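Local coordinates for protein endonuclease III (Geobacillus stearothermophilus, PDB 1ORN) that probably excises damaged bases from DNA as a [4Fe-4S] cluster-containing glycosylase of the HhH-GPD superfamily, forming a covalent intermediate with the DNA, at residues L28-L42 with V51-P65. Sequence-based numbering, arbitrary orientation.
Sequences LVHRNPFELLIAVVL and VNKVTKRLFEKYRTP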
ATOM      1  N   LEU C  28      -4.043   8.366   0.673  1.00 33.01           N
ATOM      2  CA  LEU C  28      -4.044   8.860  -0.703  1.00 32.86           C
ATOM      3  C   LEU C  28      -5.384   9.516  -1.006  1.00 32.38           C
ATOM      4  O   LEU C  28      -6.438   8.901  -0.833  1.00 33.62           O
ATOM      5  CB  LEU C  28      -3.800   7.714  -1.689  1.00 29.32           C
ATOM      6  CG  LEU C  28      -2.415   7.067  -1.669  1.00 32.36           C
ATOM      7  CD1 LEU C  28      -2.427   5.874  -2.615  1.00 31.02           C
ATOM      8  CD2 LEU C  28      -1.346   8.072  -2.085  1.00 31.06           C
ATOM      9  N   VAL C  29      -5.340  10.764  -1.459  1.00 32.50           N
ATOM     10  CA  VAL C  29      -6.556  11.506  -1.773  1.00 32.64           C
ATOM     11  C   VAL C  29      -7.176  11.032  -3.085  1.00 32.43           C
ATOM     12  O   VAL C  29      -6.508  10.988  -4.118  1.00 33.54           O
ATOM     13  CB  VAL C  29      -6.258  13.024  -1.856  1.00 34.90           C
ATOM     14  CG1 VAL C  29      -7.516  13.794  -2.230  1.00 36.31           C
ATOM     15  CG2 VAL C  29      -5.708  13.511  -0.513  1.00 33.97           C
ATOM     16  N   HIS C  30      -8.455  10.672  -3.029  1.00 32.60           N
ATOM     17  CA  HIS C  30      -9.186  10.202  -4.204  1.00 32.94           C
ATOM     18  C   HIS C  30     -10.689  10.366  -3.998  1.00 34.30           C
ATOM     19  O   HIS C  30     -11.172  10.338  -2.865  1.00 37.04           O
ATOM     20  CB  HIS C  30      -8.893   8.723  -4.458  1.00 32.53           C
ATOM     21  CG  HIS C  30      -9.386   7.817  -3.372  1.00 29.72           C
ATOM     22  ND1 HIS C  30      -8.773   7.727  -2.141  1.00 29.22           N
ATOM     23  CD2 HIS C  30     -10.443   6.972  -3.329  1.00 29.67           C
ATOM     24  CE1 HIS C  30      -9.429   6.862  -1.387  1.00 31.35           C
ATOM     25  NE2 HIS C  30     -10.448   6.389  -2.085  1.00 29.78           N
ATOM     26  N   ARG C  31     -11.426  10.507  -5.096  1.00 34.65           N
ATOM     27  CA  ARG C  31     -12.876  10.678  -5.036  1.00 36.35           C
ATOM     28  C   ARG C  31     -13.659   9.491  -5.602  1.00 35.93           C
ATOM     29  O   ARG C  31     -14.869   9.376  -5.387  1.00 36.13           O
ATOM     30  CB  ARG C  31     -13.269  11.962  -5.771  1.00 38.20           C
ATOM     31  CG  ARG C  31     -12.799  13.224  -5.064  1.00 41.95           C
ATOM     32  CD  ARG C  31     -12.829  14.430  -5.992  1.00 45.22           C
ATOM     33  NE  ARG C  31     -11.843  14.305  -7.064  1.00 47.98           N
ATOM     34  CZ  ARG C  31     -11.624  15.228  -7.995  1.00 49.49           C
ATOM     35  NH1 ARG C  31     -12.323  16.358  -7.992  1.00 50.18           N
ATOM     36  NH2 ARG C  31     -10.699  15.027  -8.925  1.00 48.31           N
ATOM     37  N   ASN C  32     -12.971   8.603  -6.317  1.00 33.60           N
ATOM     38  CA  ASN C  32     -13.614   7.429  -6.892  1.00 31.47           C
ATOM     39  C   ASN C  32     -12.567   6.328  -7.130  1.00 30.77           C
ATOM     40  O   ASN C  32     -11.364   6.574  -7.004  1.00 29.64           O
ATOM     41  CB  ASN C  32     -14.328   7.805  -8.197  1.00 32.01           C
ATOM     42  CG  ASN C  32     -13.396   8.409  -9.216  1.00 35.82           C
ATOM     43  OD1 ASN C  32     -12.449   7.767  -9.660  1.00 31.95           O
ATOM     44  ND2 ASN C  32     -13.659   9.655  -9.595  1.00 35.58           N
ATOM     45  N   PRO C  33     -13.013   5.103  -7.467  1.00 29.00           N
ATOM     46  CA  PRO C  33     -12.121   3.960  -7.708  1.00 28.98           C
ATOM     47  C   PRO C  33     -11.062   4.156  -8.783  1.00 28.38           C
ATOM     48  O   PRO C  33      -9.955   3.641  -8.653  1.00 28.11           O
ATOM     49  CB  PRO C  33     -13.091   2.828  -8.051  1.00 28.63           C
ATOM     50  CG  PRO C  33     -14.323   3.215  -7.262  1.00 29.18           C
ATOM     51  CD  PRO C  33     -14.419   4.680  -7.571  1.00 29.80           C
ATOM     52  N   PHE C  34     -11.402   4.895  -9.834  1.00 27.71           N
ATOM     53  CA  PHE C  34     -10.458   5.150 -10.917  1.00 28.07           C
ATOM     54  C   PHE C  34      -9.341   6.049 -10.415  1.00 27.77           C
ATOM     55  O   PHE C  34      -8.171   5.800 -10.683  1.00 24.61           O
ATOM     56  CB  PHE C  34     -11.159   5.809 -12.110  1.00 28.57           C
ATOM     57  CG  PHE C  34     -10.239   6.103 -13.261  1.00 29.31           C
ATOM     58  CD1 PHE C  34      -9.518   5.076 -13.868  1.00 30.33           C
ATOM     59  CD2 PHE C  34     -10.081   7.402 -13.735  1.00 28.29           C
ATOM     60  CE1 PHE C  34      -8.652   5.341 -14.930  1.00 30.19           C
ATOM     61  CE2 PHE C  34      -9.218   7.678 -14.793  1.00 31.02           C
ATOM     62  CZ  PHE C  34      -8.501   6.641 -15.394  1.00 30.61           C
ATOM     63  N   GLU C  35      -9.699   7.102  -9.683  1.00 26.44           N
ATOM     64  CA  GLU C  35      -8.676   7.985  -9.135  1.00 26.03           C
ATOM     65  C   GLU C  35      -7.829   7.211  -8.133  1.00 25.63           C
ATOM     66  O   GLU C  35      -6.623   7.432  -8.041  1.00 27.55           O
ATOM     67  CB  GLU C  35      -9.303   9.199  -8.439  1.00 27.65           C
ATOM     68  CG  GLU C  35      -9.779  10.276  -9.392  1.00 29.67           C
ATOM     69  CD  GLU C  35     -10.292  11.508  -8.664  1.00 32.91           C
ATOM     70  OE1 GLU C  35     -10.735  12.450  -9.347  1.00 36.90           O
ATOM     71  OE2 GLU C  35     -10.247  11.533  -7.415  1.00 33.86           O
ATOM     72  N   LEU C  36      -8.446   6.302  -7.382  1.00 24.63           N
ATOM     73  CA  LEU C  36      -7.669   5.528  -6.413  1.00 23.26           C
ATOM     74  C   LEU C  36      -6.660   4.659  -7.159  1.00 25.14           C
ATOM     75  O   LEU C  36      -5.489   4.610  -6.793  1.00 23.39           O
ATOM     76  CB  LEU C  36      -8.558   4.619  -5.560  1.00 23.35           C
ATOM     77  CG  LEU C  36      -7.793   3.732  -4.564  1.00 22.68           C
ATOM     78  CD1 LEU C  36      -7.002   4.586  -3.578  1.00 25.35           C
ATOM     79  CD2 LEU C  36      -8.767   2.824  -3.822  1.00 27.46           C
ATOM     80  N   LEU C  37      -7.125   3.968  -8.195  1.00 25.70           N
ATOM     81  CA  LEU C  37      -6.237   3.094  -8.967  1.00 25.52           C
ATOM     82  C   LEU C  37      -5.023   3.847  -9.483  1.00 24.84           C
ATOM     83  O   LEU C  37      -3.887   3.385  -9.333  1.00 26.52           O
ATOM     84  CB  LEU C  37      -6.990   2.461 -10.140  1.00 24.50           C
ATOM     85  CG  LEU C  37      -6.148   1.567 -11.068  1.00 25.92           C
ATOM     86  CD1 LEU C  37      -5.555   0.409 -10.275  1.00 24.98           C
ATOM     87  CD2 LEU C  37      -7.024   1.051 -12.194  1.00 27.73           C
ATOM     88  N   ILE C  38      -5.242   5.006 -10.102  1.00 24.71           N
ATOM     89  CA  ILE C  38      -4.115   5.775 -10.624  1.00 26.05           C
ATOM     90  C   ILE C  38      -3.186   6.197  -9.488  1.00 26.05           C
ATOM     91  O   ILE C  38      -1.961   6.079  -9.589  1.00 26.09           O
ATOM     92  CB  ILE C  38      -4.575   7.052 -11.365  1.00 27.70           C
ATOM     93  CG1 ILE C  38      -5.410   6.673 -12.594  1.00 30.57           C
ATOM     94  CG2 ILE C  38      -3.354   7.894 -11.758  1.00 27.43           C
ATOM     95  CD1 ILE C  38      -4.674   5.809 -13.597  1.00 32.18           C
ATOM     96  N   ALA C  39      -3.774   6.689  -8.403  1.00 24.66           N
ATOM     97  CA  ALA C  39      -2.989   7.133  -7.261  1.00 23.80           C
ATOM     98  C   ALA C  39      -2.105   6.037  -6.656  1.00 25.06           C
ATOM     99  O   ALA C  39      -0.942   6.281  -6.329  1.00 25.59           O
ATOM    100  CB  ALA C  39      -3.914   7.715  -6.187  1.00 24.54           C
ATOM    101  N   VAL C  40      -2.647   4.831  -6.522  1.00 24.17           N
ATOM    102  CA  VAL C  40      -1.888   3.734  -5.939  1.00 23.58           C
ATOM    103  C   VAL C  40      -0.772   3.294  -6.885  1.00 22.15           C
ATOM    104  O   VAL C  40       0.319   2.960  -6.438  1.00 24.08           O
ATOM    105  CB  VAL C  40      -2.809   2.545  -5.589  1.00 23.67           C
ATOM    106  CG1 VAL C  40      -1.997   1.397  -4.986  1.00 23.40           C
ATOM    107  CG2 VAL C  40      -3.854   3.001  -4.571  1.00 22.88           C
ATOM    108  N   VAL C  41      -1.041   3.319  -8.184  1.00 22.74           N
ATOM    109  CA  VAL C  41      -0.010   2.941  -9.158  1.00 24.38           C
ATOM    110  C   VAL C  41       1.158   3.926  -9.028  1.00 26.34           C
ATOM    111  O   VAL C  41       2.328   3.528  -9.028  1.00 27.32           O
ATOM    112  CB  VAL C  41      -0.554   2.982 -10.610  1.00 24.99           C
ATOM    113  CG1 VAL C  41       0.603   2.936 -11.620  1.00 27.81           C
ATOM    114  CG2 VAL C  41      -1.473   1.780 -10.841  1.00 23.88           C
ATOM    115  N   LEU C  42       0.830   5.207  -8.900  1.00 26.96           N
ATOM    116  CA  LEU C  42       1.852   6.246  -8.760  1.00 26.81           C
ATOM    117  C   LEU C  42       2.585   6.135  -7.417  1.00 27.15           C
ATOM    118  O   LEU C  42       3.755   6.517  -7.305  1.00 28.98           O
ATOM    119  CB  LEU C  42       1.214   7.643  -8.881  1.00 26.70           C
ATOM    120  CG  LEU C  42       0.627   8.067 -10.235  1.00 28.33           C
ATOM    121  CD1 LEU C  42       0.026   9.462 -10.115  1.00 25.68           C
ATOM    122  CD2 LEU C  42       1.724   8.055 -11.303  1.00 27.92           C
ATOM    123  N   VAL C  51       2.552  12.147  -3.949  1.00 31.12           N
ATOM    124  CA  VAL C  51       1.512  11.643  -4.828  1.00 30.01           C
ATOM    125  C   VAL C  51       0.302  12.568  -4.752  1.00 29.11           C
ATOM    126  O   VAL C  51      -0.284  12.914  -5.774  1.00 30.82           O
ATOM    127  CB  VAL C  51       1.070  10.216  -4.439  1.00 29.47           C
ATOM    128  CG1 VAL C  51      -0.160   9.822  -5.249  1.00 27.85           C
ATOM    129  CG2 VAL C  51       2.210   9.232  -4.693  1.00 29.21           C
ATOM    130  N   ASN C  52      -0.069  12.965  -3.539  1.00 30.73           N
ATOM    131  CA  ASN C  52      -1.225  13.844  -3.356  1.00 30.90           C
ATOM    132  C   ASN C  52      -1.015  15.231  -3.964  1.00 33.40           C
ATOM    133  O   ASN C  52      -1.950  15.828  -4.498  1.00 33.56           O
ATOM    134  CB  ASN C  52      -1.575  13.970  -1.875  1.00 32.68           C
ATOM    135  CG  ASN C  52      -2.103  12.675  -1.293  1.00 32.44           C
ATOM    136  OD1 ASN C  52      -2.797  11.914  -1.972  1.00 31.93           O
ATOM    137  ND2 ASN C  52      -1.798  12.429  -0.025  1.00 32.24           N
ATOM    138  N   LYS C  53       0.207  15.740  -3.888  1.00 34.63           N
ATOM    139  CA  LYS C  53       0.494  17.052  -4.461  1.00 36.12           C
ATOM    140  C   LYS C  53       0.356  16.979  -5.980  1.00 36.77           C
ATOM    141  O   LYS C  53      -0.186  17.892  -6.609  1.00 37.30           O
ATOM    142  CB  LYS C  53       1.906  17.510  -4.085  1.00 38.66           C
ATOM    143  CG  LYS C  53       3.025  16.785  -4.816  1.00 41.34           C
ATOM    144  N   VAL C  54       0.837  15.884  -6.568  1.00 35.41           N
ATOM    145  CA  VAL C  54       0.763  15.691  -8.013  1.00 34.43           C
ATOM    146  C   VAL C  54      -0.654  15.418  -8.517  1.00 35.02           C
ATOM    147  O   VAL C  54      -1.109  16.053  -9.470  1.00 33.95           O
ATOM    148  CB  VAL C  54       1.693  14.539  -8.469  1.00 34.29           C
ATOM    149  CG1 VAL C  54       1.464  14.221  -9.938  1.00 36.53           C
ATOM    150  CG2 VAL C  54       3.144  14.933  -8.243  1.00 33.96           C
ATOM    151  N   THR C  55      -1.359  14.481  -7.888  1.00 33.19           N
ATOM    152  CA  THR C  55      -2.708  14.169  -8.342  1.00 33.24           C
ATOM    153  C   THR C  55      -3.665  15.336  -8.138  1.00 34.99           C
ATOM    154  O   THR C  55      -4.707  15.406  -8.788  1.00 33.85           O
ATOM    155  CB  THR C  55      -3.274  12.900  -7.659  1.00 30.52           C
ATOM    156  OG1 THR C  55      -3.421  13.114  -6.250  1.00 28.94           O
ATOM    157  CG2 THR C  55      -2.342  11.728  -7.895  1.00 30.54           C
ATOM    158  N   LYS C  56      -3.309  16.254  -7.245  1.00 35.88           N
ATOM    159  CA  LYS C  56      -4.147  17.421  -7.004  1.00 38.07           C
ATOM    160  C   LYS C  56      -4.493  18.033  -8.361  1.00 38.23           C
ATOM    161  O   LYS C  56      -5.665  18.256  -8.677  1.00 40.54           O
ATOM    162  CB  LYS C  56      -3.399  18.443  -6.142  1.00 39.60           C
ATOM    163  CG  LYS C  56      -4.201  19.695  -5.818  1.00 41.42           C
ATOM    164  N   ARG C  57      -3.471  18.286  -9.170  1.00 39.10           N
ATOM    165  CA  ARG C  57      -3.678  18.856 -10.494  1.00 39.78           C
ATOM    166  C   ARG C  57      -3.944  17.795 -11.566  1.00 38.94           C
ATOM    167  O   ARG C  57      -4.698  18.036 -12.510  1.00 38.14           O
ATOM    168  CB  ARG C  57      -2.474  19.711 -10.901  1.00 43.92           C
ATOM    169  CG  ARG C  57      -1.134  19.023 -10.764  1.00 49.12           C
ATOM    170  CD  ARG C  57      -0.022  19.880 -11.360  1.00 53.12           C
ATOM    171  NE  ARG C  57       1.307  19.338 -11.087  1.00 56.50           N
ATOM    172  CZ  ARG C  57       1.861  19.293  -9.879  1.00 58.39           C
ATOM    173  NH1 ARG C  57       3.077  18.782  -9.721  1.00 59.09           N
ATOM    174  NH2 ARG C  57       1.201  19.764  -8.827  1.00 58.70           N
ATOM    175  N   LEU C  58      -3.334  16.620 -11.422  1.00 35.98           N
ATOM    176  CA  LEU C  58      -3.524  15.558 -12.401  1.00 33.79           C
ATOM    177  C   LEU C  58      -4.987  15.166 -12.541  1.00 34.40           C
ATOM    178  O   LEU C  58      -5.479  14.978 -13.652  1.00 35.15           O
ATOM    179  CB  LEU C  58      -2.719  14.314 -12.013  1.00 33.50           C
ATOM    180  CG  LEU C  58      -2.648  13.236 -13.102  1.00 31.09           C
ATOM    181  CD1 LEU C  58      -1.589  13.632 -14.119  1.00 32.13           C
ATOM    182  CD2 LEU C  58      -2.313  11.881 -12.484  1.00 31.59           C
ATOM    183  N   PHE C  59      -5.684  15.040 -11.418  1.00 33.96           N
ATOM    184  CA  PHE C  59      -7.080  14.636 -11.456  1.00 35.96           C
ATOM    185  C   PHE C  59      -8.030  15.727 -11.936  1.00 37.80           C
ATOM    186  O   PHE C  59      -9.231  15.497 -12.068  1.00 38.46           O
ATOM    187  CB  PHE C  59      -7.523  14.104 -10.091  1.00 32.06           C
ATOM    188  CG  PHE C  59      -6.816  12.832  -9.672  1.00 32.43           C
ATOM    189  CD1 PHE C  59      -6.115  12.062 -10.605  1.00 32.04           C
ATOM    190  CD2 PHE C  59      -6.875  12.392  -8.352  1.00 31.33           C
ATOM    191  CE1 PHE C  59      -5.483  10.868 -10.222  1.00 32.27           C
ATOM    192  CE2 PHE C  59      -6.250  11.208  -7.960  1.00 31.97           C
ATOM    193  CZ  PHE C  59      -5.551  10.442  -8.901  1.00 31.48           C
ATOM    194  N   GLU C  60      -7.494  16.914 -12.194  1.00 40.97           N
ATOM    195  CA  GLU C  60      -8.316  18.002 -12.713  1.00 44.05           C
ATOM    196  C   GLU C  60      -8.168  17.987 -14.226  1.00 43.85           C
ATOM    197  O   GLU C  60      -9.112  18.292 -14.961  1.00 45.95           O
ATOM    198  CB  GLU C  60      -7.866  19.350 -12.146  1.00 46.54           C
ATOM    199  CG  GLU C  60      -8.184  19.511 -10.670  1.00 51.16           C
ATOM    200  CD  GLU C  60      -9.623  19.139 -10.352  1.00 53.44           C
ATOM    201  OE1 GLU C  60     -10.543  19.785 -10.898  1.00 55.68           O
ATOM    202  OE2 GLU C  60      -9.833  18.194  -9.561  1.00 54.94           O
ATOM    203  N   LYS C  61      -6.978  17.612 -14.685  1.00 42.30           N
ATOM    204  CA  LYS C  61      -6.687  17.539 -16.111  1.00 41.14           C
ATOM    205  C   LYS C  61      -7.230  16.256 -16.740  1.00 40.55           C
ATOM    206  O   LYS C  61      -7.764  16.278 -17.850  1.00 40.67           O
ATOM    207  CB  LYS C  61      -5.177  17.615 -16.342  1.00 41.29           C
ATOM    208  CG  LYS C  61      -4.768  17.519 -17.803  1.00 41.35           C
ATOM    209  CD  LYS C  61      -3.296  17.859 -17.975  1.00 42.78           C
ATOM    210  CE  LYS C  61      -2.873  17.804 -19.432  1.00 42.10           C
ATOM    211  NZ  LYS C  61      -1.450  18.223 -19.591  1.00 42.81           N
ATOM    212  N   TYR C  62      -7.088  15.145 -16.023  1.00 38.65           N
ATOM    213  CA  TYR C  62      -7.553  13.846 -16.494  1.00 39.16           C
ATOM    214  C   TYR C  62      -8.631  13.327 -15.541  1.00 39.10           C
ATOM    215  O   TYR C  62      -8.436  13.320 -14.326  1.00 38.82           O
ATOM    216  CB  TYR C  62      -6.385  12.855 -16.528  1.00 39.04           C
ATOM    217  CG  TYR C  62      -5.172  13.313 -17.312  1.00 38.64           C
ATOM    218  CD1 TYR C  62      -5.073  13.084 -18.686  1.00 38.35           C
ATOM    219  CD2 TYR C  62      -4.113  13.954 -16.676  1.00 37.85           C
ATOM    220  CE1 TYR C  62      -3.946  13.476 -19.403  1.00 40.12           C
ATOM    221  CE2 TYR C  62      -2.983  14.355 -17.383  1.00 40.46           C
ATOM    222  CZ  TYR C  62      -2.904  14.111 -18.746  1.00 40.43           C
ATOM    223  OH  TYR C  62      -1.779  14.496 -19.440  1.00 42.80           O
ATOM    224  N   ARG C  63      -9.762  12.881 -16.083  1.00 38.37           N
ATOM    225  CA  ARG C  63     -10.851  12.379 -15.242  1.00 39.23           C
ATOM    226  C   ARG C  63     -11.322  10.985 -15.626  1.00 37.23           C
ATOM    227  O   ARG C  63     -11.990  10.305 -14.840  1.00 35.28           O
ATOM    228  CB  ARG C  63     -12.059  13.317 -15.311  1.00 42.99           C
ATOM    229  CG  ARG C  63     -11.785  14.760 -14.946  1.00 48.72           C
ATOM    230  CD  ARG C  63     -13.100  15.506 -14.769  1.00 52.73           C
ATOM    231  NE  ARG C  63     -12.923  16.953 -14.737  1.00 58.16           N
ATOM    232  CZ  ARG C  63     -12.683  17.702 -15.809  1.00 59.56           C
ATOM    233  NH1 ARG C  63     -12.532  19.015 -15.681  1.00 60.20           N
ATOM    234  NH2 ARG C  63     -12.602  17.142 -17.011  1.00 59.96           N
ATOM    235  N   THR C  64     -10.981  10.562 -16.837  1.00 34.96           N
ATOM    236  CA  THR C  64     -11.409   9.259 -17.324  1.00 34.00           C
ATOM    237  C   THR C  64     -10.264   8.594 -18.073  1.00 34.12           C
ATOM    238  O   THR C  64      -9.292   9.254 -18.444  1.00 36.11           O
ATOM    239  CB  THR C  64     -12.584   9.412 -18.302  1.00 34.61           C
ATOM    240  OG1 THR C  64     -12.099   9.980 -19.523  1.00 34.75           O
ATOM    241  CG2 THR C  64     -13.643  10.347 -17.720  1.00 34.46           C
ATOM    242  N   PRO C  65     -10.366   7.278 -18.307  1.00 34.22           N
ATOM    243  CA  PRO C  65      -9.287   6.598 -19.030  1.00 34.98           C
ATOM    244  C   PRO C  65      -9.060   7.150 -20.444  1.00 34.95           C
ATOM    245  O   PRO C  65      -7.957   7.069 -20.980  1.00 35.09           O
ATOM    246  CB  PRO C  65      -9.727   5.131 -19.011  1.00 34.99           C
ATOM    247  CG  PRO C  65     -11.210   5.195 -18.847  1.00 36.91           C
ATOM    248  CD  PRO C  65     -11.397   6.322 -17.872  1.00 33.55           C
TER
HETATM  249  O   HOH W   1      -3.646  11.023  -4.461  1.00 29.26           O
HETATM  250  O   HOH W   2      -5.588  13.803  -5.264  1.00 38.68           O
HETATM  251  O   HOH W   3     -12.187  10.799 -12.116  1.00 38.38           O
HETATM  252  O   HOH W   4      -9.803  12.198 -12.130  1.00 45.44           O
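L28 lays CD2 against V51 CG1, and the next backbone group, V29 N, gives N52 OD1 a nearly straight hydrogen bond (2.8 Å, 174°) from above the amide plane. A water linked to V29 O, N52 OD1 and T55 OG1 extends this join. R31 bends at chi3 and grips E35: its N and NE both bond OE2, NE in the guanidinium plane on the syn lone pair, while NH2 makes weak salt-bridge bonds to E35 OE1 and, at 3.3 Å, to E60 OE2. N32 caps helix 33-42 through E35 N. F34 takes P65 CD over one ring face as a CH-pi contact and I38 CG1 over the other. The E35 chain lies over F59, CG 3.9 Å from the ring centroid and the carboxylate stacked 16° from the ring plane; T55 CB covers the opposite face. Cut back to an alanine, E35 would lose CG and the carboxylate from over F59, and R31 would probably be left without its main counter-charge. I38 CG2 meets the F59 edge, and L42 CD1 reaches L58 CD2. In this all-helical glycosylase fold the two helices run oppositely but well off antiparallel, at 139°, with helix 123-134 against L36 and V40, helix 86-103 against F34 and L37, and Y68 touching F59.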